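Long-range contacts in BIFUNCTIONAL PROTEIN Proline utilization A (PutA) (Corynebacterium freiburgense, PDB 5UX5), which probably catalyses both steps of proline oxidation to glutamate, joining an FAD-dependent proline dehydrogenase and an NAD-dependent aldehyde dehydrogenase in one polypeptide: residues A[217-221]-A[254-260]; A[206-210]-A[244-249]; A[585-591]-A[664-670]. All blocks are in the same frame, centred on the assembly; numbering follows the deposited sequence.

Interaction 1: A[217-221]-A[254-260]; sequences YRLAL and EFLGLEA
Tyr217 turns the edge of its ring toward one face of the Phe255 ring, a T-shaped pair with centroids 6.0 Å apart and planes at 63°. The opposite face of Phe255 is covered by its own neighbour, Glu254, whose CG sits over the ring centre. The edge of Phe255 meets the backbone N of Arg218. Near the plane of the tyrosine, at its rim, lie Leu258 CD2, 3.8 Å from Tyr217 CD2, and the methyl of Ala260. The guanidinium of Arg218 receives Glu254 edge-on, the two planar groups only 27° apart. NE donates to OE2 in a salt bridge, although its modelled length is too short to be taken literally at this resolution. Drawn out fully, with chi1 at 180° and the chain extended beyond, Glu254 reaches across from the loop after helix 239-251 to this arginine on helix 202-221. Leu221 divides its branches: CD1 approaches Phe255 CD1 at 3.7 Å, while CD2 rests 3.9 Å from Leu258 CB. The C-terminal part of helix 202-221 is thus packed on a type I turn, Phe255 to Leu258, that leads from helix 239-251 into barrel strand 260-265. Ile229 and Leu231 of strand 228-232 meet Tyr217 as well. The chemistry is two-layered: aromatic and aliphatic groups make the buried part of the contact, and a single charged pair closes its more exposed margin.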
loop_
_atom_site.group_PDB
_atom_site.type_symbol
_atom_site.label_atom_id
_atom_site.label_comp_id
_atom_site.label_asym_id
_atom_site.label_seq_id
_atom_site.Cartn_x
_atom_site.Cartn_y
_atom_site.Cartn_z
ATOM N N TYR A 217 -14.246 11.145 -30.108
ATOM C CA TYR A 217 -13.474 11.776 -31.171
ATOM C C TYR A 217 -14.278 11.879 -32.461
ATOM O O TYR A 217 -14.111 12.833 -33.220
ATOM C CB TYR A 217 -12.175 11.001 -31.395
ATOM C CG TYR A 217 -11.116 11.226 -30.329
ATOM C CD1 TYR A 217 -11.164 10.545 -29.107
ATOM C CD2 TYR A 217 -10.064 12.109 -30.544
ATOM C CE1 TYR A 217 -10.208 10.745 -28.136
ATOM C CE2 TYR A 217 -9.107 12.312 -29.586
ATOM C CZ TYR A 217 -9.179 11.625 -28.377
ATOM O OH TYR A 217 -8.215 11.835 -27.416
ATOM N N ARG A 218 -15.176 10.930 -32.706
ATOM C CA ARG A 218 -16.078 11.039 -33.841
ATOM C C ARG A 218 -16.916 12.294 -33.734
ATOM O O ARG A 218 -17.235 12.924 -34.757
ATOM C CB ARG A 218 -16.979 9.818 -33.894
ATOM C CG ARG A 218 -16.283 8.644 -34.436
ATOM C CD ARG A 218 -17.117 7.449 -34.335
ATOM N NE ARG A 218 -16.265 6.295 -34.502
ATOM C CZ ARG A 218 -16.526 5.126 -33.953
ATOM N NH1 ARG A 218 -17.626 4.999 -33.224
ATOM N NH2 ARG A 218 -15.695 4.099 -34.122
ATOM N N LEU A 219 -17.349 12.629 -32.507
ATOM C CA LEU A 219 -18.144 13.838 -32.326
ATOM C C LEU A 219 -17.386 15.083 -32.749
ATOM O O LEU A 219 -17.995 16.028 -33.268
ATOM C CB LEU A 219 -18.596 13.988 -30.883
ATOM C CG LEU A 219 -19.665 13.037 -30.355
ATOM C CD1 LEU A 219 -20.041 13.544 -28.992
ATOM C CD2 LEU A 219 -20.894 12.961 -31.243
ATOM N N ALA A 220 -16.058 15.074 -32.605
ATOM C CA ALA A 220 -15.236 16.183 -33.073
ATOM C C ALA A 220 -15.042 16.171 -34.586
ATOM O O ALA A 220 -14.682 17.206 -35.152
ATOM C CB ALA A 220 -13.870 16.160 -32.387
ATOM N N LEU A 221 -15.238 15.023 -35.244
ATOM C CA LEU A 221 -15.207 14.957 -36.701
ATOM C C LEU A 221 -16.528 15.369 -37.342
ATOM O O LEU A 221 -16.540 15.679 -38.535
ATOM C CB LEU A 221 -14.869 13.541 -37.175
ATOM C CG LEU A 221 -13.536 12.859 -36.886
ATOM C CD1 LEU A 221 -13.571 11.421 -37.394
ATOM C CD2 LEU A 221 -12.384 13.624 -37.522
ATOM N N GLU A 254 -9.811 6.641 -39.658
ATOM C CA GLU A 254 -10.938 7.489 -39.317
ATOM C C GLU A 254 -10.479 8.844 -38.783
ATOM O O GLU A 254 -11.066 9.879 -39.110
ATOM C CB GLU A 254 -11.780 6.734 -38.293
ATOM C CG GLU A 254 -12.997 7.401 -37.783
ATOM C CD GLU A 254 -13.688 6.530 -36.747
ATOM O OE1 GLU A 254 -13.032 5.617 -36.173
ATOM O OE2 GLU A 254 -14.911 6.722 -36.555
ATOM N N PHE A 255 -9.412 8.867 -37.984
ATOM C CA PHE A 255 -9.021 10.065 -37.254
ATOM C C PHE A 255 -7.768 10.716 -37.798
ATOM O O PHE A 255 -7.225 11.615 -37.153
ATOM C CB PHE A 255 -8.826 9.741 -35.775
ATOM C CG PHE A 255 -10.036 9.140 -35.123
ATOM C CD1 PHE A 255 -11.218 9.862 -35.023
ATOM C CD2 PHE A 255 -9.989 7.854 -34.603
ATOM C CE1 PHE A 255 -12.347 9.303 -34.425
ATOM C CE2 PHE A 255 -11.106 7.289 -33.986
ATOM C CZ PHE A 255 -12.289 8.018 -33.903
ATOM N N LEU A 256 -7.315 10.318 -38.983
ATOM C CA LEU A 256 -6.007 10.764 -39.444
ATOM C C LEU A 256 -5.950 12.277 -39.627
ATOM O O LEU A 256 -4.883 12.877 -39.458
ATOM C CB LEU A 256 -5.653 10.072 -40.758
ATOM C CG LEU A 256 -4.151 10.186 -41.085
ATOM C CD1 LEU A 256 -3.262 9.750 -39.888
ATOM C CD2 LEU A 256 -3.731 9.504 -42.388
ATOM N N GLY A 257 -7.082 12.920 -39.915
ATOM C CA GLY A 257 -7.051 14.356 -40.136
ATOM C C GLY A 257 -7.567 15.226 -39.007
ATOM O O GLY A 257 -7.842 16.409 -39.225
ATOM N N LEU A 258 -7.635 14.685 -37.787
ATOM C CA LEU A 258 -8.166 15.401 -36.636
ATOM C C LEU A 258 -7.021 15.970 -35.807
ATOM O O LEU A 258 -6.157 15.226 -35.327
ATOM C CB LEU A 258 -9.024 14.483 -35.771
ATOM C CG LEU A 258 -9.661 15.120 -34.534
ATOM C CD1 LEU A 258 -10.544 16.288 -34.943
ATOM C CD2 LEU A 258 -10.448 14.075 -33.739
ATOM N N GLU A 259 -7.041 17.282 -35.620
ATOM C CA GLU A 259 -6.099 17.969 -34.746
ATOM C C GLU A 259 -6.531 17.763 -33.298
ATOM O O GLU A 259 -7.629 18.172 -32.913
ATOM C CB GLU A 259 -6.065 19.453 -35.107
ATOM C CG GLU A 259 -4.733 20.128 -35.012
ATOM C CD GLU A 259 -4.672 21.402 -35.842
ATOM O OE1 GLU A 259 -4.838 22.500 -35.266
ATOM O OE2 GLU A 259 -4.470 21.301 -37.074
ATOM N N ALA A 260 -5.669 17.130 -32.503
ATOM C CA ALA A 260 -5.941 16.822 -31.104
ATOM C C ALA A 260 -4.659 16.985 -30.294
ATOM O O ALA A 260 -3.570 17.133 -30.840
ATOM C CB ALA A 260 -6.510 15.411 -30.934
#

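Interaction 2: A[206-210]-A[244-249]; sequences TELLK and RLFEEL
Lys210 and Glu248 both place CG anti to their own carbonyl carbon (chi1 -73° in each), but their chains then differ: the glutamate runs out extended, whereas the lysine bends at chi3 (-52°), which carries NZ to the carboxylate. The two residues belong to successive outer helices of the proline dehydrogenase (beta/alpha) barrel, a TIM-barrel relative. The short helical segments cross at -61° with their axes 9.8 Å apart, and the side chains of Lys210 and Glu248 meet at about a right angle. NZ approaches Glu248 OE2 nearly head-on to the C-O bond; the salt bridge is clear, its short modelled length doubtful. The same NZ also donates to Glu207 OE2 at 3.0 Å, coming in from above that carboxylate's plane. Glu248 in turn uses OE1 to accept from Arg244 NE at 2.9 Å, so a four-residue network alternates acid and base across the helices. An ammonium shared by the two carboxylates probably offsets the closeness of Glu207 and Glu248, whose OE2 atoms lie 4.1 Å apart. Arg244 has a second acidic partner in Asp203, at the start of helix 202-221. Below the charges the packing is aliphatic: Leu245 CD1 touches Leu209 CB at 4.0 Å and Lys210 CG at 3.8 Å, while Leu249 CD1 lies alongside the same lysine stem. Thr206 completes the seam. Its OG1, hydrogen-bonded to Ile202 O, sits over one face of the Arg244 guanidinium, and its CG2 lies 3.4 Å from Glu248 OE2.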
loop_
_atom_site.group_PDB
_atom_site.type_symbol
_atom_site.label_atom_id
_atom_site.label_comp_id
_atom_site.label_asym_id
_atom_site.label_seq_id
_atom_site.Cartn_x
_atom_site.Cartn_y
_atom_site.Cartn_z
ATOM N N THR A 206 -4.865 0.281 -23.061
ATOM C CA THR A 206 -4.883 1.042 -24.310
ATOM C C THR A 206 -6.109 0.699 -25.136
ATOM O O THR A 206 -6.802 1.594 -25.628
ATOM C CB THR A 206 -3.626 0.784 -25.137
ATOM O OG1 THR A 206 -2.470 1.248 -24.433
ATOM C CG2 THR A 206 -3.715 1.547 -26.424
ATOM N N GLU A 207 -6.391 -0.602 -25.292
ATOM C CA GLU A 207 -7.516 -1.029 -26.112
ATOM C C GLU A 207 -8.830 -0.600 -25.489
ATOM O O GLU A 207 -9.749 -0.178 -26.191
ATOM C CB GLU A 207 -7.486 -2.541 -26.298
ATOM C CG GLU A 207 -6.345 -3.022 -27.174
ATOM C CD GLU A 207 -6.439 -2.528 -28.618
ATOM O OE1 GLU A 207 -7.498 -2.719 -29.258
ATOM O OE2 GLU A 207 -5.449 -1.942 -29.113
ATOM N N LEU A 208 -8.921 -0.650 -24.170
ATOM C CA LEU A 208 -10.150 -0.230 -23.522
ATOM C C LEU A 208 -10.362 1.261 -23.709
ATOM O O LEU A 208 -11.479 1.703 -23.973
ATOM C CB LEU A 208 -10.119 -0.598 -22.033
ATOM C CG LEU A 208 -11.448 -0.443 -21.280
ATOM C CD1 LEU A 208 -12.562 -1.167 -22.015
ATOM C CD2 LEU A 208 -11.403 -0.878 -19.835
ATOM N N LEU A 209 -9.304 2.052 -23.575
ATOM C CA LEU A 209 -9.431 3.502 -23.719
ATOM C C LEU A 209 -9.813 3.895 -25.144
ATOM O O LEU A 209 -10.652 4.784 -25.352
ATOM C CB LEU A 209 -8.124 4.177 -23.286
ATOM C CG LEU A 209 -7.874 4.164 -21.766
ATOM C CD1 LEU A 209 -6.397 4.176 -21.507
ATOM C CD2 LEU A 209 -8.562 5.327 -21.049
ATOM N N LYS A 210 -9.216 3.233 -26.136
ATOM C CA LYS A 210 -9.566 3.500 -27.515
ATOM C C LYS A 210 -10.996 3.074 -27.798
ATOM O O LYS A 210 -11.740 3.793 -28.472
ATOM C CB LYS A 210 -8.584 2.793 -28.445
ATOM C CG LYS A 210 -7.212 3.449 -28.477
ATOM C CD LYS A 210 -6.343 2.838 -29.545
ATOM C CE LYS A 210 -6.296 1.329 -29.429
ATOM N NZ LYS A 210 -5.321 0.716 -30.390
ATOM N N ARG A 244 0.570 6.525 -25.611
ATOM C CA ARG A 244 0.257 5.421 -26.507
ATOM C C ARG A 244 -1.185 5.513 -26.991
ATOM O O ARG A 244 -1.484 5.241 -28.162
ATOM C CB ARG A 244 0.506 4.095 -25.813
ATOM C CG ARG A 244 0.260 2.941 -26.689
ATOM C CD ARG A 244 0.668 1.694 -26.023
ATOM N NE ARG A 244 0.077 0.545 -26.692
ATOM C CZ ARG A 244 0.249 -0.706 -26.294
ATOM N NH1 ARG A 244 0.996 -0.959 -25.221
ATOM N NH2 ARG A 244 -0.326 -1.692 -26.960
ATOM N N LEU A 245 -2.094 5.874 -26.097
ATOM C CA LEU A 245 -3.471 6.087 -26.508
ATOM C C LEU A 245 -3.542 7.155 -27.590
ATOM O O LEU A 245 -4.138 6.942 -28.648
ATOM C CB LEU A 245 -4.301 6.469 -25.280
ATOM C CG LEU A 245 -5.555 7.297 -25.469
ATOM C CD1 LEU A 245 -6.584 6.455 -26.199
ATOM C CD2 LEU A 245 -6.034 7.763 -24.101
ATOM N N PHE A 246 -2.871 8.283 -27.357
ATOM C CA PHE A 246 -2.857 9.400 -28.298
ATOM C C PHE A 246 -2.348 8.975 -29.671
ATOM O O PHE A 246 -2.999 9.234 -30.684
ATOM C CB PHE A 246 -1.989 10.500 -27.710
ATOM C CG PHE A 246 -2.043 11.821 -28.421
ATOM C CD1 PHE A 246 -3.194 12.576 -28.433
ATOM C CD2 PHE A 246 -0.877 12.373 -28.965
ATOM C CE1 PHE A 246 -3.209 13.847 -29.052
ATOM C CE2 PHE A 246 -0.879 13.625 -29.568
ATOM C CZ PHE A 246 -2.046 14.361 -29.612
ATOM N N GLU A 247 -1.201 8.289 -29.726
ATOM C CA GLU A 247 -0.565 8.017 -31.016
ATOM C C GLU A 247 -1.266 6.911 -31.784
ATOM O O GLU A 247 -1.423 7.000 -33.006
ATOM C CB GLU A 247 0.908 7.679 -30.814
ATOM C CG GLU A 247 1.664 8.880 -30.318
ATOM C CD GLU A 247 3.153 8.661 -30.103
ATOM O OE1 GLU A 247 3.737 9.525 -29.438
ATOM O OE2 GLU A 247 3.737 7.645 -30.535
ATOM N N GLU A 248 -1.719 5.875 -31.102
ATOM C CA GLU A 248 -2.446 4.849 -31.826
ATOM C C GLU A 248 -3.759 5.411 -32.384
ATOM O O GLU A 248 -4.052 5.264 -33.580
ATOM C CB GLU A 248 -2.681 3.655 -30.907
ATOM C CG GLU A 248 -1.430 2.849 -30.645
ATOM C CD GLU A 248 -1.724 1.580 -29.871
ATOM O OE1 GLU A 248 -0.761 0.895 -29.425
ATOM O OE2 GLU A 248 -2.933 1.281 -29.707
ATOM N N LEU A 249 -4.509 6.150 -31.560
ATOM C CA LEU A 249 -5.830 6.600 -31.978
ATOM C C LEU A 249 -5.741 7.567 -33.145
ATOM O O LEU A 249 -6.514 7.463 -34.106
ATOM C CB LEU A 249 -6.554 7.248 -30.807
ATOM C CG LEU A 249 -8.069 7.348 -30.922
ATOM C CD1 LEU A 249 -8.649 5.966 -31.084
ATOM C CD2 LEU A 249 -8.623 8.004 -29.667
#

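Interaction 3: A[585-591]-A[664-670]; sequences HNLVVVA and VDAIILT. With NAD (nicotinamide-adenine-dinucleotide), chain F.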
loop_
_atom_site.group_PDB
_atom_site.type_symbol
_atom_site.label_atom_id
_atom_site.label_comp_id
_atom_site.label_asym_id
_atom_site.label_seq_id
_atom_site.Cartn_x
_atom_site.Cartn_y
_atom_site.Cartn_z
ATOM N N HIS A 585 16.770 -22.420 20.552
ATOM C CA HIS A 585 16.293 -23.746 20.194
ATOM C C HIS A 585 17.282 -24.427 19.244
ATOM O O HIS A 585 18.064 -23.757 18.557
ATOM C CB HIS A 585 14.929 -23.638 19.487
ATOM C CG HIS A 585 13.816 -23.133 20.347
ATOM N ND1 HIS A 585 12.740 -22.443 19.830
ATOM C CD2 HIS A 585 13.579 -23.261 21.672
ATOM C CE1 HIS A 585 11.902 -22.139 20.805
ATOM N NE2 HIS A 585 12.388 -22.628 21.931
ATOM N N ASN A 586 17.227 -25.753 19.161
ATOM C CA ASN A 586 17.999 -26.469 18.158
ATOM C C ASN A 586 17.275 -26.603 16.822
ATOM O O ASN A 586 17.926 -26.553 15.769
ATOM C CB ASN A 586 18.374 -27.837 18.708
ATOM C CG ASN A 586 19.331 -27.720 19.872
ATOM O OD1 ASN A 586 20.136 -26.783 19.922
ATOM N ND2 ASN A 586 19.263 -28.657 20.808
ATOM N N LEU A 587 15.947 -26.741 16.839
ATOM C CA LEU A 587 15.171 -27.084 15.648
ATOM C C LEU A 587 13.789 -26.450 15.745
ATOM O O LEU A 587 13.093 -26.638 16.746
ATOM C CB LEU A 587 15.041 -28.605 15.491
ATOM C CG LEU A 587 14.208 -29.247 14.381
ATOM C CD1 LEU A 587 14.611 -28.832 12.961
ATOM C CD2 LEU A 587 14.284 -30.750 14.517
ATOM N N VAL A 588 13.402 -25.698 14.717
ATOM C CA VAL A 588 12.057 -25.153 14.590
ATOM C C VAL A 588 11.406 -25.720 13.334
ATOM O O VAL A 588 12.054 -25.823 12.289
ATOM C CB VAL A 588 12.082 -23.621 14.532
ATOM C CG1 VAL A 588 10.686 -23.103 14.222
ATOM C CG2 VAL A 588 12.624 -23.051 15.844
ATOM N N VAL A 589 10.114 -26.055 13.424
ATOM C CA VAL A 589 9.328 -26.471 12.268
ATOM C C VAL A 589 8.422 -25.314 11.849
ATOM O O VAL A 589 7.750 -24.699 12.697
ATOM C CB VAL A 589 8.511 -27.732 12.583
ATOM C CG1 VAL A 589 7.472 -28.003 11.453
ATOM C CG2 VAL A 589 9.434 -28.901 12.770
ATOM N N VAL A 590 8.415 -25.004 10.546
ATOM C CA VAL A 590 7.589 -23.933 9.989
ATOM C C VAL A 590 6.527 -24.559 9.096
ATOM O O VAL A 590 6.825 -25.050 7.997
ATOM C CB VAL A 590 8.410 -22.902 9.202
ATOM C CG1 VAL A 590 7.487 -21.857 8.631
ATOM C CG2 VAL A 590 9.429 -22.241 10.083
ATOM N N ALA A 591 5.286 -24.525 9.561
ATOM C CA ALA A 591 4.133 -25.015 8.818
ATOM C C ALA A 591 3.394 -23.798 8.266
ATOM O O ALA A 591 2.818 -23.017 9.022
ATOM C CB ALA A 591 3.246 -25.886 9.705
ATOM N N VAL A 664 11.538 -31.446 18.206
ATOM C CA VAL A 664 11.189 -30.162 17.611
ATOM C C VAL A 664 10.901 -29.192 18.753
ATOM O O VAL A 664 10.020 -29.445 19.579
ATOM C CB VAL A 664 9.999 -30.295 16.642
ATOM C CG1 VAL A 664 9.496 -28.958 16.229
ATOM C CG2 VAL A 664 10.412 -31.095 15.418
ATOM N N ASP A 665 11.668 -28.101 18.823
ATOM C CA ASP A 665 11.550 -27.195 19.956
ATOM C C ASP A 665 10.415 -26.204 19.788
ATOM O O ASP A 665 9.835 -25.754 20.788
ATOM C CB ASP A 665 12.864 -26.448 20.184
ATOM C CG ASP A 665 13.995 -27.384 20.489
ATOM O OD1 ASP A 665 13.807 -28.221 21.394
ATOM O OD2 ASP A 665 15.054 -27.311 19.826
ATOM N N ALA A 666 10.053 -25.880 18.556
ATOM C CA ALA A 666 8.905 -25.003 18.373
ATOM C C ALA A 666 8.327 -25.192 16.987
ATOM O O ALA A 666 9.035 -25.551 16.041
ATOM C CB ALA A 666 9.260 -23.532 18.567
ATOM N N ILE A 667 7.039 -24.906 16.881
ATOM C CA ILE A 667 6.340 -24.837 15.611
ATOM C C ILE A 667 5.938 -23.389 15.399
ATOM O O ILE A 667 5.367 -22.761 16.305
ATOM C CB ILE A 667 5.104 -25.746 15.591
ATOM C CG1 ILE A 667 5.521 -27.210 15.680
ATOM C CG2 ILE A 667 4.274 -25.483 14.333
ATOM C CD1 ILE A 667 4.359 -28.148 15.871
ATOM N N ILE A 668 6.306 -22.843 14.240
ATOM C CA ILE A 668 5.738 -21.601 13.738
ATOM C C ILE A 668 4.676 -21.974 12.711
ATOM O O ILE A 668 4.986 -22.618 11.701
ATOM C CB ILE A 668 6.799 -20.701 13.104
ATOM C CG1 ILE A 668 7.925 -20.392 14.093
ATOM C CG2 ILE A 668 6.130 -19.444 12.613
ATOM C CD1 ILE A 668 9.093 -19.686 13.442
ATOM N N LEU A 669 3.424 -21.627 12.997
ATOM C CA LEU A 669 2.266 -22.058 12.227
ATOM C C LEU A 669 1.417 -20.865 11.828
ATOM O O LEU A 669 1.181 -19.969 12.639
ATOM C CB LEU A 669 1.401 -23.022 13.038
ATOM C CG LEU A 669 -0.031 -23.316 12.605
ATOM C CD1 LEU A 669 -0.013 -24.104 11.330
ATOM C CD2 LEU A 669 -0.779 -24.073 13.711
ATOM N N THR A 670 0.928 -20.883 10.592
ATOM C CA THR A 670 -0.017 -19.901 10.085
ATOM C C THR A 670 -1.146 -20.671 9.421
ATOM O O THR A 670 -0.925 -21.329 8.408
ATOM C CB THR A 670 0.621 -18.950 9.074
ATOM O OG1 THR A 670 1.819 -18.384 9.628
ATOM C CG2 THR A 670 -0.369 -17.855 8.681
HETATM P PA NAD F . -4.334 -25.374 7.950
HETATM O O1A NAD F . -4.522 -24.561 9.278
HETATM O O2A NAD F . -5.235 -26.654 7.977
HETATM O O5B NAD F . -2.845 -25.860 7.824
HETATM C C5B NAD F . -1.763 -24.992 7.589
HETATM C C4B NAD F . -0.456 -25.783 7.544
HETATM O O4B NAD F . -0.384 -26.832 8.515
HETATM C C3B NAD F . -0.214 -26.373 6.189
HETATM O O3B NAD F . 1.137 -26.467 5.906
HETATM C C2B NAD F . -0.858 -27.682 6.413
HETATM O O2B NAD F . -0.626 -28.620 5.421
HETATM C C1B NAD F . -0.338 -28.035 7.769
HETATM N N9A NAD F . -1.104 -29.102 8.401
HETATM C C8A NAD F . -2.441 -29.074 8.753
HETATM N N7A NAD F . -2.791 -30.251 9.311
HETATM C C5A NAD F . -1.681 -31.109 9.349
HETATM C C6A NAD F . -1.445 -32.400 9.810
HETATM N N6A NAD F . -2.481 -33.210 10.403
HETATM N N1A NAD F . -0.214 -32.927 9.696
HETATM C C2A NAD F . 0.811 -32.234 9.138
HETATM N N3A NAD F . 0.621 -30.965 8.682
HETATM C C4A NAD F . -0.594 -30.385 8.773
HETATM O O3 NAD F . -4.658 -24.353 6.762
HETATM P PN NAD F . -5.408 -24.622 5.364
HETATM O O1N NAD F . -6.015 -26.003 5.222
HETATM O O2N NAD F . -4.368 -24.591 4.283
HETATM O O5D NAD F . -6.513 -23.458 5.242
HETATM C C5D NAD F . -7.505 -23.389 6.256
HETATM C C4D NAD F . -8.038 -21.999 6.615
HETATM O O4D NAD F . -7.094 -21.097 7.144
HETATM C C3D NAD F . -8.678 -21.200 5.533
HETATM O O3D NAD F . -9.838 -21.743 5.019
HETATM C C2D NAD F . -8.985 -19.999 6.336
HETATM O O2D NAD F . -10.270 -20.098 6.839
HETATM C C1D NAD F . -7.902 -19.967 7.392
#
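The side chains of Asp665 and His585 run antiparallel past one another where two parallel strands begin to pair, the aspartate CB lying over one face of the imidazole, 3.8 Å from its centroid, as a CH-pi contact. With CG anti to its carbonyl carbon (chi1 -61°), Asp665 sends its carboxylate back toward the neighbouring backbone. There OD2 accepts from Asn586 N at 2.8 Å and from Leu587 N at 3.2 Å, both on its anti side but from opposite faces of the carboxylate plane. Two peptide N-H groups are thus gripped by one oxygen, just before the regular pairing takes over. Beyond this clasp, Val589 and Ala591 each donate and accept in the parallel manner, as in Ile668 N to Val589 O at 2.8 Å, and the short strands diverge by only 16°. Side chains alternate between the faces of the sheet. On one, Val588 CG1 meets Ile668 CD1 obliquely at 3.8 Å. On the other, Val589 crosses Val664 at about a right angle, CG2 to CG1 at 3.5 Å, and Ala591 lies beside Leu669. The C-terminal ends border the NAD pocket: Ala591 CB and Leu669 CD1 are each 3.9 Å from O4B of the bound NAD, in keeping with a Rossmann-type sheet whose strand ends receive the dinucleotide. Strand 580-591 is an inner strand, paired on its other edge with strand 614-618 through Val588 and Val590. Helix 653-659 packs on the face of Val589, Ala591 and Ile667, helix 599-611 covers Val588 and Ile668 on the opposite face, and helix 499-511 meets Leu587.

From the N terminus, helix 202-221 opens two contacts in turn. Interaction 2 closes the first loop, joining residues 206-210 to 244-249, with strand 228-232 between them in the chain. Interaction 1 starts within that loop, at 217-221, and closes beyond it at 254-260, so the two cross. Their centres are 13 Å apart and they touch directly, as where Tyr217 meets Leu249; together they hold consecutive helices, and the turn into strand 260-265, on the outside of the proline dehydrogenase barrel. Interaction 3 follows in series, spanning 585-591 to 664-670 in the NAD-binding sheet. Its centre lies about 66 Å from that of interaction 1, on the opposite side of the chain's centre.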